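Local coordinates for protein phosphoglycerate oxidoreductase (Rhizobium etli, PDB 4HY3) that belongs to the D-2-hydroxyacid dehydrogenase family and probably reduces hydroxypyruvate or glyoxylate with NAD(P)H, using a Rossmann-type NAD-binding domain, at residues Phe323-Met326 and Gly327-Val330; Ala190-Arg193 and Val194-Phe198. All coordinates share one frame; numbering follows the deposited sequence.

In the fold
Both interactions are local, interaction 1 within one helix, interaction 2 at a helix end and the turn that follows it, and they sit in different parts of the chain. Interaction 2 involves helix 186-195, which follows the probable dinucleotide-binding loop of the Rossmann sheet. Interaction 1 lies in helix 320-338, which comes after the last strand of that sheet, 309-311; its side chains reach Arg38, Leu42, Ile43, Thr126 and Val129 in the N-terminal part of the chain. Their centres are about 23 Å apart and their nearest atoms about 7 Å apart, so they do not touch. Part of 190-198, including Val194, Ser196 and Phe198, also packs on a second subunit, whereas no other chain of the assembly touches 323-330.

Interaction 1 (Phe323-Met326 and Gly327-Val330); sequences FKKM and GDMV
The flat carboxylate of Asp328 is turned back against the preceding helical turn: OD2 lies 3.4 Å from CA of Lys325 and 3.8 Å from CG of Lys325. CG of Asp328 stands anti to its own carbonyl carbon (chi1 -60°), which aims the group toward the start of the helix and brings OD2 to 3.4 Å from Lys324 O, an approach of two acceptors and not a bond. The other flat group, the Phe323 ring, has the Met326 methyl CE at its edge, in the ring plane. Lys325 does not pair with the acid; its bent chain carries NZ 7.6 Å from Asp328 OD2. Lys324 leads away from this turn, its NZ in a salt bridge with Asp320 OD1 and a hydrogen bond to Leu42 O. These residues lie mostly in the first half of helix 320-338, which in this dehydrogenase fold follows the Rossmann sheet and returns to the N-terminal domain; there Met326 packs on Arg38, Ile43 and Thr126, and Met329 on Val129 and Cys346. Two regular i to i+4 bonds hold the turn, Met329 N to Lys325 O at 3.1 Å and Val330 N to Met326 O, the latter with a C=O...N angle of 167°. Weak i to i+3 bonds add to them, from Gly327 N to Lys324 O and from Met329 N to Met326 O. Side-chain carbons lie beside the same carbonyls: Met329 CG is 3.4 Å from Lys325 O, and Val330 CG2 is 3.3 Å from Met326 O.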
# COMPACT_ATOMS: atom_id res chain seq x y z
N PHE A 323 -2.08 20.53 17.46
CA PHE A 323 -3.09 21.14 18.27
C PHE A 323 -4.33 21.51 17.48
O PHE A 323 -5.42 21.34 17.97
CB PHE A 323 -2.52 22.36 18.93
CG PHE A 323 -1.50 22.04 19.97
CD1 PHE A 323 -1.86 21.39 21.14
CD2 PHE A 323 -0.18 22.43 19.80
CE1 PHE A 323 -0.92 21.11 22.12
CE2 PHE A 323 0.78 22.15 20.78
CZ PHE A 323 0.40 21.47 21.93
N LYS A 324 -4.18 21.99 16.25
CA LYS A 324 -5.37 22.32 15.46
C LYS A 324 -6.17 21.08 15.15
O LYS A 324 -7.37 21.16 14.89
CB LYS A 324 -5.05 23.02 14.14
CG LYS A 324 -4.30 24.33 14.27
CD LYS A 324 -5.05 25.29 15.16
CE LYS A 324 -4.47 26.68 15.03
NZ LYS A 324 -4.38 27.16 16.43
N LYS A 325 -5.52 19.92 15.16
CA LYS A 325 -6.23 18.68 14.90
C LYS A 325 -7.13 18.32 16.07
O LYS A 325 -8.16 17.68 15.91
CB LYS A 325 -5.26 17.53 14.55
CG LYS A 325 -5.28 17.09 13.10
CD LYS A 325 -4.75 15.65 12.96
CE LYS A 325 -3.20 15.56 12.96
NZ LYS A 325 -2.57 14.39 13.66
N MSE A 326 -6.78 18.74 17.27
CA MSE A 326 -7.60 18.42 18.42
C MSE A 326 -8.96 19.00 18.14
O MSE A 326 -9.95 18.35 18.36
CB MSE A 326 -7.02 19.01 19.70
CG MSE A 326 -5.66 18.42 20.08
SE MSE A 326 -5.37 18.26 21.97
CE MSE A 326 -4.50 19.99 22.26
N GLY A 327 -9.01 20.21 17.62
CA GLY A 327 -10.27 20.88 17.32
C GLY A 327 -11.15 20.09 16.39
O GLY A 327 -12.33 19.90 16.67
N ASP A 328 -10.58 19.64 15.28
CA ASP A 328 -11.28 18.82 14.30
C ASP A 328 -11.90 17.59 14.89
O ASP A 328 -12.99 17.20 14.48
CB ASP A 328 -10.27 18.30 13.29
CG ASP A 328 -9.57 19.39 12.55
OD1 ASP A 328 -10.25 20.39 12.17
OD2 ASP A 328 -8.33 19.22 12.31
N MSE A 329 -11.19 16.95 15.81
CA MSE A 329 -11.64 15.72 16.42
C MSE A 329 -12.85 15.97 17.27
O MSE A 329 -13.90 15.40 17.03
CB MSE A 329 -10.54 15.08 17.24
CG MSE A 329 -9.43 14.54 16.35
SE MSE A 329 -7.94 13.79 17.42
CE MSE A 329 -9.09 12.67 18.56
N VAL A 330 -12.71 16.81 18.28
CA VAL A 330 -13.81 17.34 19.08
C VAL A 330 -15.08 17.59 18.26
O VAL A 330 -16.20 17.22 18.64
CB VAL A 330 -13.36 18.68 19.73
CG1 VAL A 330 -14.55 19.40 20.36
CG2 VAL A 330 -12.21 18.45 20.73

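Interaction 2 (Ala190-Arg193 and Val194-Phe198)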
# COMPACT_ATOMS: atom_id res chain seq x y z
N ALA A 190 1.72 5.05 13.86
CA ALA A 190 2.08 6.18 13.01
C ALA A 190 3.41 5.87 12.36
O ALA A 190 3.65 6.21 11.19
CB ALA A 190 2.15 7.48 13.80
N LEU A 191 4.24 5.18 13.14
CA LEU A 191 5.59 4.82 12.76
C LEU A 191 5.50 3.74 11.70
O LEU A 191 6.08 3.86 10.61
CB LEU A 191 6.32 4.36 13.99
CG LEU A 191 7.84 4.29 14.06
CD1 LEU A 191 8.59 5.18 13.08
CD2 LEU A 191 8.25 4.68 15.47
N ARG A 192 4.73 2.70 11.98
CA ARG A 192 4.52 1.67 10.98
C ARG A 192 4.09 2.30 9.67
O ARG A 192 4.45 1.82 8.61
CB ARG A 192 3.52 0.62 11.45
CG ARG A 192 3.09 -0.39 10.40
CD ARG A 192 4.26 -1.02 9.65
NE ARG A 192 3.79 -1.98 8.65
CZ ARG A 192 3.48 -1.70 7.39
NH1 ARG A 192 3.59 -0.48 6.89
NH2 ARG A 192 3.04 -2.67 6.61
N ARG A 193 3.34 3.40 9.74
CA ARG A 193 2.87 4.01 8.50
C ARG A 193 4.00 4.69 7.73
O ARG A 193 4.19 4.44 6.54
CB ARG A 193 1.71 4.96 8.75
CG ARG A 193 1.08 5.44 7.45
CD ARG A 193 -0.32 6.00 7.68
NE ARG A 193 -0.28 7.11 8.62
CZ ARG A 193 -0.62 7.02 9.91
NH1 ARG A 193 -1.06 5.88 10.40
NH2 ARG A 193 -0.51 8.09 10.72
N VAL A 194 4.77 5.53 8.41
CA VAL A 194 5.86 6.22 7.71
C VAL A 194 6.89 5.21 7.19
O VAL A 194 7.46 5.40 6.13
CB VAL A 194 6.45 7.41 8.50
CG1 VAL A 194 5.36 8.42 8.74
CG2 VAL A 194 7.03 7.00 9.84
N LEU A 195 7.05 4.10 7.90
CA LEU A 195 8.00 3.09 7.49
C LEU A 195 7.50 2.22 6.33
O LEU A 195 8.27 1.50 5.73
CB LEU A 195 8.46 2.24 8.68
CG LEU A 195 9.22 2.96 9.81
CD1 LEU A 195 9.19 2.22 11.13
CD2 LEU A 195 10.66 3.23 9.41
N SER A 196 6.22 2.31 6.00
CA SER A 196 5.64 1.40 5.01
C SER A 196 6.25 1.51 3.64
O SER A 196 5.95 0.71 2.77
CB SER A 196 4.14 1.63 4.87
OG SER A 196 3.89 2.92 4.37
N GLY A 197 7.09 2.52 3.44
CA GLY A 197 7.74 2.73 2.17
C GLY A 197 9.13 2.15 2.15
O GLY A 197 9.87 2.35 1.19
N PHE A 198 9.50 1.44 3.20
CA PHE A 198 10.85 0.92 3.31
C PHE A 198 10.96 -0.58 3.22
O PHE A 198 12.07 -1.11 3.29
CB PHE A 198 11.48 1.40 4.60
CG PHE A 198 11.80 2.85 4.57
CD1 PHE A 198 13.10 3.28 4.41
CD2 PHE A 198 10.79 3.80 4.71
CE1 PHE A 198 13.40 4.63 4.40
CE2 PHE A 198 11.09 5.17 4.69
CZ PHE A 198 12.40 5.58 4.54
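Leu191 and Leu195, one turn apart on helix 186-195, lie side by side and point the same way, the CD1 methyls 3.6 Å apart. This helix is the crossover of the beta-alpha-beta unit between strands 178-182 and 201-205, as in Rossmann NAD-binding domains; Leu191 also reaches the glycines of the probable GxGxxG loop and Val237. A second apolar contact runs from Leu191 CD1 to Val194 CG2 at 4.0 Å, while Val194 packs on Leu139 of helix 131-147 and on Phe198 of a second subunit. Regular i to i+4 backbone bonds join Val194 N to Ala190 O and Leu195 N to Leu191 O, the latter at 2.9 Å. A type I turn from Leu195 to Phe198 follows. Among the charged groups, the Arg192 guanidinium brings its edge to Ser196, with CB near its plane, while its NE bonds to Gly218 O. The bend at chi2 (49°) brings the end of this side chain back toward Ser196. Arg193 sends NH2 to a salt bridge with Glu132. At the turn, Arg193 O is gripped twice by Ser196: N comes from above the carbonyl plane at 3.0 Å, OG lies in that plane. With an alanine here the OG bond is gone, and Arg193 O, left with the Ser196 N-H from above its plane, would probably be held less firmly at this turn. The hydroxyl donates from OG of Ser196 to O of Arg193 across 2.7 Å, with a C=O...OG angle of 152°.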